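Local coordinates for protein uncharacterized RNA methyltransferase pyrab10780 (Pyrococcus abyssi, PDB 2JJQ) that methylates C5 of uridine 54 in tRNA, using S-adenosyl-L-methionine as the methyl donor and releasing S-adenosyl-L-homocysteine, at residues Tyr97-Leu108 and Asp410-Leu420. Residues are numbered along the deposited sequence; the frame is centred on the assembly and turned at random.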
ATOM      1  N   TYR A  97     -19.148  -3.106  -2.605  1.00 13.10           N
ATOM      2  CA  TYR A  97     -18.073  -2.250  -3.166  1.00 14.48           C
ATOM      3  C   TYR A  97     -18.574  -0.885  -3.608  1.00 14.60           C
ATOM      4  O   TYR A  97     -17.935   0.171  -3.381  1.00 13.58           O
ATOM      5  CB  TYR A  97     -17.326  -2.993  -4.285  1.00 15.72           C
ATOM      6  CG  TYR A  97     -16.101  -2.222  -4.714  1.00 11.50           C
ATOM      7  CD1 TYR A  97     -15.098  -1.955  -3.801  1.00 13.48           C
ATOM      8  CD2 TYR A  97     -15.942  -1.807  -6.042  1.00 13.83           C
ATOM      9  CE1 TYR A  97     -13.933  -1.260  -4.189  1.00 13.36           C
ATOM     10  CE2 TYR A  97     -14.796  -1.093  -6.422  1.00 14.53           C
ATOM     11  CZ  TYR A  97     -13.808  -0.826  -5.487  1.00 12.89           C
ATOM     12  OH  TYR A  97     -12.688  -0.072  -5.862  1.00 12.47           O
ATOM     13  N   ASP A  98     -19.784  -0.854  -4.185  1.00 14.02           N
ATOM     14  CA  ASP A  98     -20.289   0.446  -4.628  1.00 13.66           C
ATOM     15  C   ASP A  98     -20.462   1.385  -3.434  1.00 14.53           C
ATOM     16  O   ASP A  98     -20.308   2.614  -3.564  1.00 15.12           O
ATOM     17  CB  ASP A  98     -21.586   0.303  -5.427  1.00 16.04           C
ATOM     18  CG  ASP A  98     -22.780   0.004  -4.549  1.00 17.65           C
ATOM     19  OD1 ASP A  98     -22.675  -0.870  -3.691  1.00 19.58           O
ATOM     20  OD2 ASP A  98     -23.859   0.635  -4.701  1.00 22.40           O
ATOM     21  N   TYR A  99     -20.802   0.827  -2.280  1.00 13.06           N
ATOM     22  CA  TYR A  99     -20.953   1.688  -1.105  1.00 13.76           C
ATOM     23  C   TYR A  99     -19.580   2.117  -0.602  1.00 13.16           C
ATOM     24  O   TYR A  99     -19.414   3.250  -0.142  1.00 13.96           O
ATOM     25  CB  TYR A  99     -21.787   1.086   0.035  1.00 13.68           C
ATOM     26  CG  TYR A  99     -21.942   2.138   1.110  1.00 14.30           C
ATOM     27  CD1 TYR A  99     -22.684   3.288   0.867  1.00 16.89           C
ATOM     28  CD2 TYR A  99     -21.238   2.064   2.290  1.00 16.95           C
ATOM     29  CE1 TYR A  99     -22.757   4.294   1.783  1.00 17.85           C
ATOM     30  CE2 TYR A  99     -21.326   3.107   3.249  1.00 16.71           C
ATOM     31  CZ  TYR A  99     -22.074   4.205   2.964  1.00 19.89           C
ATOM     32  OH  TYR A  99     -22.215   5.279   3.852  1.00 24.26           O
ATOM     33  N   GLN A 100     -18.610   1.203  -0.621  1.00 11.25           N
ATOM     34  CA  GLN A 100     -17.240   1.655  -0.271  1.00 12.36           C
ATOM     35  C   GLN A 100     -16.903   2.898  -1.092  1.00 12.35           C
ATOM     36  O   GLN A 100     -16.331   3.827  -0.554  1.00 13.44           O
ATOM     37  CB  GLN A 100     -16.224   0.539  -0.564  1.00 12.23           C
ATOM     38  CG  GLN A 100     -16.365  -0.630   0.408  1.00 12.27           C
ATOM     39  CD  GLN A 100     -15.303  -1.665   0.143  1.00 12.70           C
ATOM     40  OE1 GLN A 100     -14.187  -1.314  -0.247  1.00 12.86           O
ATOM     41  NE2 GLN A 100     -15.654  -2.939   0.279  1.00 13.79           N
ATOM     42  N   LEU A 101     -17.184   2.901  -2.399  1.00 12.76           N
ATOM     43  CA  LEU A 101     -16.801   4.047  -3.230  1.00 13.16           C
ATOM     44  C   LEU A 101     -17.596   5.310  -2.871  1.00 14.46           C
ATOM     45  O   LEU A 101     -17.076   6.420  -2.896  1.00 13.95           O
ATOM     46  CB  LEU A 101     -17.015   3.709  -4.725  1.00 14.24           C
ATOM     47  CG  LEU A 101     -16.152   2.571  -5.223  1.00 15.36           C
ATOM     48  CD1 LEU A 101     -16.619   2.262  -6.749  1.00 19.60           C
ATOM     49  CD2 LEU A 101     -14.674   2.900  -5.124  1.00 18.22           C
ATOM     50  N   GLU A 102     -18.865   5.127  -2.504  1.00 13.48           N
ATOM     51  CA  GLU A 102     -19.708   6.242  -2.087  1.00 14.33           C
ATOM     52  C   GLU A 102     -19.144   6.851  -0.785  1.00 13.16           C
ATOM     53  O   GLU A 102     -19.072   8.067  -0.648  1.00 13.93           O
ATOM     54  CB  GLU A 102     -21.147   5.735  -1.884  1.00 16.34           C
ATOM     55  CG  GLU A 102     -22.082   6.793  -1.348  1.00 22.40           C
ATOM     56  CD  GLU A 102     -23.515   6.280  -1.147  1.00 33.52           C
ATOM     57  OE1 GLU A 102     -24.041   5.552  -2.022  1.00 39.35           O
ATOM     58  OE2 GLU A 102     -24.132   6.640  -0.117  1.00 38.66           O
ATOM     59  N   PHE A 103     -18.731   6.005   0.152  1.00 13.42           N
ATOM     60  CA  PHE A 103     -18.136   6.462   1.394  1.00 13.22           C
ATOM     61  C   PHE A 103     -16.881   7.302   1.095  1.00 13.30           C
ATOM     62  O   PHE A 103     -16.654   8.346   1.728  1.00 13.32           O
ATOM     63  CB  PHE A 103     -17.762   5.244   2.266  1.00 13.49           C
ATOM     64  CG  PHE A 103     -16.724   5.553   3.344  1.00 12.64           C
ATOM     65  CD1 PHE A 103     -17.118   6.126   4.526  1.00 15.57           C
ATOM     66  CD2 PHE A 103     -15.366   5.260   3.159  1.00 14.65           C
ATOM     67  CE1 PHE A 103     -16.199   6.397   5.529  1.00 13.94           C
ATOM     68  CE2 PHE A 103     -14.425   5.530   4.130  1.00 15.20           C
ATOM     69  CZ  PHE A 103     -14.839   6.157   5.338  1.00 16.21           C
ATOM     70  N   LYS A 104     -16.069   6.854   0.145  1.00 13.03           N
ATOM     71  CA  LYS A 104     -14.827   7.546  -0.210  1.00 14.01           C
ATOM     72  C   LYS A 104     -15.125   8.878  -0.891  1.00 14.40           C
ATOM     73  O   LYS A 104     -14.463   9.866  -0.604  1.00 15.26           O
ATOM     74  CB  LYS A 104     -13.920   6.643  -1.072  1.00 13.69           C
ATOM     75  CG  LYS A 104     -13.282   5.606  -0.138  1.00 12.21           C
ATOM     76  CD  LYS A 104     -12.563   4.488  -0.851  1.00 14.31           C
ATOM     77  CE  LYS A 104     -11.854   3.608   0.193  1.00 13.20           C
ATOM     78  NZ  LYS A 104     -11.010   2.462  -0.359  1.00 15.06           N
ATOM     79  N   ARG A 105     -16.130   8.912  -1.761  1.00 14.68           N
ATOM     80  CA  ARG A 105     -16.549  10.189  -2.371  1.00 15.66           C
ATOM     81  C   ARG A 105     -16.952  11.201  -1.323  1.00 15.32           C
ATOM     82  O   ARG A 105     -16.504  12.339  -1.339  1.00 15.19           O
ATOM     83  CB  ARG A 105     -17.662   9.985  -3.393  1.00 15.98           C
ATOM     84  CG  ARG A 105     -17.117   9.308  -4.600  1.00 19.78           C
ATOM     85  CD  ARG A 105     -18.104   9.457  -5.714  1.00 25.30           C
ATOM     86  NE  ARG A 105     -19.316   8.748  -5.368  1.00 24.04           N
ATOM     87  CZ  ARG A 105     -19.578   7.510  -5.776  1.00 28.48           C
ATOM     88  NH1 ARG A 105     -18.701   6.866  -6.542  1.00 30.22           N
ATOM     89  NH2 ARG A 105     -20.715   6.927  -5.421  1.00 26.51           N
ATOM     90  N   LYS A 106     -17.782  10.769  -0.400  1.00 14.83           N
ATOM     91  CA  LYS A 106     -18.285  11.649   0.650  1.00 16.13           C
ATOM     92  C   LYS A 106     -17.153  12.151   1.565  1.00 15.12           C
ATOM     93  O   LYS A 106     -17.059  13.351   1.887  1.00 14.36           O
ATOM     94  CB  LYS A 106     -19.340  10.897   1.454  1.00 17.29           C
ATOM     95  CG  LYS A 106     -20.698  10.776   0.721  1.00 18.86           C
ATOM     96  CD  LYS A 106     -21.639   9.900   1.573  1.00 29.66           C
ATOM     97  CE  LYS A 106     -23.015   9.598   0.915  1.00 35.57           C
ATOM     98  NZ  LYS A 106     -23.661  10.792   0.241  1.00 39.80           N
ATOM     99  N   LYS A 107     -16.279  11.228   1.975  1.00 14.56           N
ATOM    100  CA  LYS A 107     -15.101  11.584   2.777  1.00 14.04           C
ATOM    101  C   LYS A 107     -14.204  12.629   2.129  1.00 14.71           C
ATOM    102  O   LYS A 107     -13.823  13.627   2.771  1.00 13.64           O
ATOM    103  CB  LYS A 107     -14.308  10.316   3.085  1.00 15.17           C
ATOM    104  CG  LYS A 107     -13.068  10.597   3.914  1.00 17.35           C
ATOM    105  CD  LYS A 107     -12.431   9.236   4.214  1.00 22.73           C
ATOM    106  CE  LYS A 107     -11.038   9.371   4.728  1.00 25.33           C
ATOM    107  NZ  LYS A 107     -10.438   7.990   5.001  1.00 21.30           N
ATOM    108  N   LEU A 108     -13.897  12.444   0.831  1.00 14.64           N
ATOM    109  CA  LEU A 108     -13.052  13.402   0.100  1.00 14.71           C
ATOM    110  C   LEU A 108     -13.729  14.759  -0.010  1.00 14.08           C
ATOM    111  O   LEU A 108     -13.063  15.800   0.125  1.00 13.37           O
ATOM    112  CB  LEU A 108     -12.706  12.900  -1.326  1.00 15.07           C
ATOM    113  CG  LEU A 108     -11.696  11.728  -1.268  1.00 16.36           C
ATOM    114  CD1 LEU A 108     -11.578  11.104  -2.661  1.00 17.28           C
ATOM    115  CD2 LEU A 108     -10.331  12.231  -0.722  1.00 17.73           C
ATOM    116  N   ASP A 410      -9.190   4.337  -6.209  1.00 12.98           N
ATOM    117  CA  ASP A 410      -9.307   3.393  -5.112  1.00 14.23           C
ATOM    118  C   ASP A 410      -8.142   2.379  -5.169  1.00 13.84           C
ATOM    119  O   ASP A 410      -8.267   1.259  -5.694  1.00 14.43           O
ATOM    120  CB  ASP A 410     -10.667   2.685  -5.078  1.00 14.08           C
ATOM    121  CG  ASP A 410     -10.813   1.849  -3.826  1.00 15.99           C
ATOM    122  OD1 ASP A 410     -10.106   2.177  -2.851  1.00 16.85           O
ATOM    123  OD2 ASP A 410     -11.523   0.821  -3.806  1.00 17.76           O
ATOM    124  N   MET A 411      -7.009   2.772  -4.610  1.00 13.19           N
ATOM    125  CA  MET A 411      -5.860   1.891  -4.605  1.00 14.43           C
ATOM    126  C   MET A 411      -6.051   0.830  -3.529  1.00 14.27           C
ATOM    127  O   MET A 411      -5.367  -0.237  -3.538  1.00 14.08           O
ATOM    128  CB  MET A 411      -4.566   2.720  -4.338  1.00 13.87           C
ATOM    129  CG  MET A 411      -4.139   3.544  -5.619  1.00 19.51           C
ATOM    130  SD  MET A 411      -3.356   2.489  -6.892  1.00 27.20           S
ATOM    131  CE  MET A 411      -2.458   1.366  -5.820  1.00 16.52           C
ATOM    132  N   PHE A 412      -6.985   1.089  -2.608  1.00 14.37           N
ATOM    133  CA  PHE A 412      -7.045   0.294  -1.367  1.00 14.46           C
ATOM    134  C   PHE A 412      -8.478  -0.197  -1.061  1.00 14.71           C
ATOM    135  O   PHE A 412      -9.059   0.163  -0.017  1.00 13.53           O
ATOM    136  CB  PHE A 412      -6.547   1.125  -0.194  1.00 13.96           C
ATOM    137  CG  PHE A 412      -5.237   1.782  -0.458  1.00 14.14           C
ATOM    138  CD1 PHE A 412      -4.075   1.064  -0.414  1.00 19.73           C
ATOM    139  CD2 PHE A 412      -5.199   3.116  -0.769  1.00 14.85           C
ATOM    140  CE1 PHE A 412      -2.815   1.682  -0.669  1.00 22.62           C
ATOM    141  CE2 PHE A 412      -3.965   3.745  -1.033  1.00 19.69           C
ATOM    142  CZ  PHE A 412      -2.785   3.026  -0.975  1.00 20.65           C
ATOM    143  N   PRO A 413      -9.006  -1.041  -1.925  1.00 14.03           N
ATOM    144  CA  PRO A 413     -10.346  -1.600  -1.665  1.00 15.29           C
ATOM    145  C   PRO A 413     -10.464  -2.221  -0.257  1.00 14.88           C
ATOM    146  O   PRO A 413      -9.499  -2.816   0.258  1.00 13.12           O
ATOM    147  CB  PRO A 413     -10.458  -2.719  -2.701  1.00 16.25           C
ATOM    148  CG  PRO A 413      -9.497  -2.317  -3.834  1.00 17.42           C
ATOM    149  CD  PRO A 413      -8.382  -1.563  -3.169  1.00 15.41           C
ATOM    150  N   HIS A 414     -11.668  -2.127   0.346  1.00 14.60           N
ATOM    151  CA  HIS A 414     -11.956  -2.733   1.647  1.00 14.13           C
ATOM    152  C   HIS A 414     -11.287  -2.031   2.820  1.00 15.14           C
ATOM    153  O   HIS A 414     -11.334  -2.542   3.939  1.00 16.84           O
ATOM    154  CB  HIS A 414     -11.658  -4.242   1.708  1.00 15.04           C
ATOM    155  CG  HIS A 414     -12.144  -4.989   0.512  1.00 16.10           C
ATOM    156  ND1 HIS A 414     -13.467  -4.981   0.123  1.00 15.60           N
ATOM    157  CD2 HIS A 414     -11.487  -5.756  -0.401  1.00 20.89           C
ATOM    158  CE1 HIS A 414     -13.623  -5.725  -0.961  1.00 17.12           C
ATOM    159  NE2 HIS A 414     -12.430  -6.203  -1.312  1.00 20.05           N
ATOM    160  N   THR A 415     -10.661  -0.888   2.563  1.00 14.86           N
ATOM    161  CA  THR A 415     -10.115  -0.036   3.614  1.00 14.31           C
ATOM    162  C   THR A 415     -10.700   1.360   3.390  1.00 15.12           C
ATOM    163  O   THR A 415     -11.192   1.670   2.284  1.00 13.61           O
ATOM    164  CB  THR A 415      -8.576   0.071   3.521  1.00 14.50           C
ATOM    165  OG1 THR A 415      -8.253   1.021   2.494  1.00 14.33           O
ATOM    166  CG2 THR A 415      -7.940  -1.285   3.165  1.00 14.24           C
ATOM    167  N   PRO A 416     -10.607   2.246   4.412  1.00 15.91           N
ATOM    168  CA  PRO A 416     -11.073   3.617   4.206  1.00 17.00           C
ATOM    169  C   PRO A 416     -10.154   4.511   3.364  1.00 17.64           C
ATOM    170  O   PRO A 416     -10.470   5.676   3.145  1.00 18.38           O
ATOM    171  CB  PRO A 416     -11.168   4.192   5.636  1.00 15.69           C
ATOM    172  CG  PRO A 416     -10.738   3.140   6.551  1.00 18.49           C
ATOM    173  CD  PRO A 416     -10.130   2.003   5.786  1.00 16.19           C
ATOM    174  N   HIS A 417      -9.026   3.971   2.897  1.00 17.82           N
ATOM    175  CA  HIS A 417      -7.994   4.793   2.287  1.00 19.56           C
ATOM    176  C   HIS A 417      -8.183   4.978   0.806  1.00 20.08           C
ATOM    177  O   HIS A 417      -8.709   4.108   0.102  1.00 19.85           O
ATOM    178  CB  HIS A 417      -6.618   4.171   2.529  1.00 18.68           C
ATOM    179  CG  HIS A 417      -6.365   3.846   3.959  1.00 22.35           C
ATOM    180  ND1 HIS A 417      -6.464   4.787   4.958  1.00 24.59           N
ATOM    181  CD2 HIS A 417      -6.076   2.674   4.570  1.00 22.29           C
ATOM    182  CE1 HIS A 417      -6.206   4.216   6.120  1.00 25.93           C
ATOM    183  NE2 HIS A 417      -5.952   2.940   5.910  1.00 28.54           N
ATOM    184  N   VAL A 418      -7.744   6.127   0.320  1.00 20.26           N
ATOM    185  CA  VAL A 418      -7.830   6.369  -1.105  1.00 21.17           C
ATOM    186  C   VAL A 418      -6.529   7.050  -1.558  1.00 20.63           C
ATOM    187  O   VAL A 418      -5.826   7.612  -0.698  1.00 21.58           O
ATOM    188  CB  VAL A 418      -9.085   7.218  -1.400  1.00 23.05           C
ATOM    189  CG1 VAL A 418      -8.721   8.710  -1.355  1.00 24.16           C
ATOM    190  CG2 VAL A 418      -9.653   6.848  -2.723  1.00 24.34           C
ATOM    191  N   GLU A 419      -6.204   6.970  -2.848  1.00 19.52           N
ATOM    192  CA  GLU A 419      -5.058   7.654  -3.453  1.00 19.67           C
ATOM    193  C   GLU A 419      -5.496   8.838  -4.314  1.00 19.43           C
ATOM    194  O   GLU A 419      -6.138   8.655  -5.336  1.00 22.63           O
ATOM    195  CB  GLU A 419      -4.291   6.700  -4.339  1.00 21.14           C
ATOM    196  CG  GLU A 419      -3.035   7.305  -4.940  1.00 25.79           C
ATOM    197  CD  GLU A 419      -1.815   7.091  -4.062  1.00 34.25           C
ATOM    198  OE1 GLU A 419      -1.999   6.909  -2.842  1.00 38.95           O
ATOM    199  OE2 GLU A 419      -0.687   7.038  -4.606  1.00 36.33           O
ATOM    200  N   LEU A 420      -5.099  10.044  -3.976  1.00 16.73           N
ATOM    201  CA  LEU A 420      -5.547  11.210  -4.762  1.00 17.02           C
ATOM    202  C   LEU A 420      -4.449  11.533  -5.755  1.00 15.84           C
ATOM    203  O   LEU A 420      -3.261  11.330  -5.457  1.00 15.40           O
ATOM    204  CB  LEU A 420      -5.658  12.416  -3.850  1.00 18.01           C
ATOM    205  CG  LEU A 420      -6.854  12.572  -2.969  1.00 22.42           C
ATOM    206  CD1 LEU A 420      -6.436  13.740  -2.011  1.00 23.29           C
ATOM    207  CD2 LEU A 420      -7.984  13.018  -3.908  1.00 23.84           C
TER
HETATM  208  O   HOH W   1     -12.932   0.795  -1.470  1.00 16.17           O
HETATM  209  O   HOH W   2      -7.453   8.038   4.963  1.00 37.82           O
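Lys104 runs straight out of helix 97-112 into the curl of segment 410-420. With every torsion beyond CB near 180°, its chain carries the ammonium into a ring of oxygens: NZ forms a salt bridge to Asp410 OD1 at 2.7 Å, approaching from above the carboxylate plane, and a hydrogen bond to His417 O at 2.9 Å, while its bonds to the carbonyls of Phe412 and Thr415 are weak. A water adds a further acceptor and donates to Gln100 OE1 and Asp410 OD2, tying three side chains together. The other carboxylate oxygen of Asp410 turns its anti lone pair to Tyr97, whose OH donates to OD2 over 2.5 Å, with ring and carboxylate planes 25° apart. Gln100 bonds to both the backbone and the ring of His414: OE1 accepts from His414 N at 2.7 Å, and NE2, which also bonds to Leu95 O, gives a fairly straight bond (164°) to His414 ND1, which fixes the amide flip.

The segment leads, through a type II turn (Phe412 to Thr415) and an ST turn at Thr415, into strand 419-424, inserted antiparallel between 403-409 and 381-386, the hallmark of the class I methyltransferase sheet. Helix 97-112, which follows the probable [4Fe-4S] ligand Cys90, thereby packs on the catalytic domain; Glu419, the predicted proton acceptor, points away from it.

Farther along, Pro416 CB lies at the edge of the Phe103 ring, 3.8 Å from CE2. Lys107 NZ bonds to Pro416 O and also to Asp30 O. At the far end Leu108 meets Val418 tip to tip and slides past Leu420, with Ala408 of strand 403-409 touching all three.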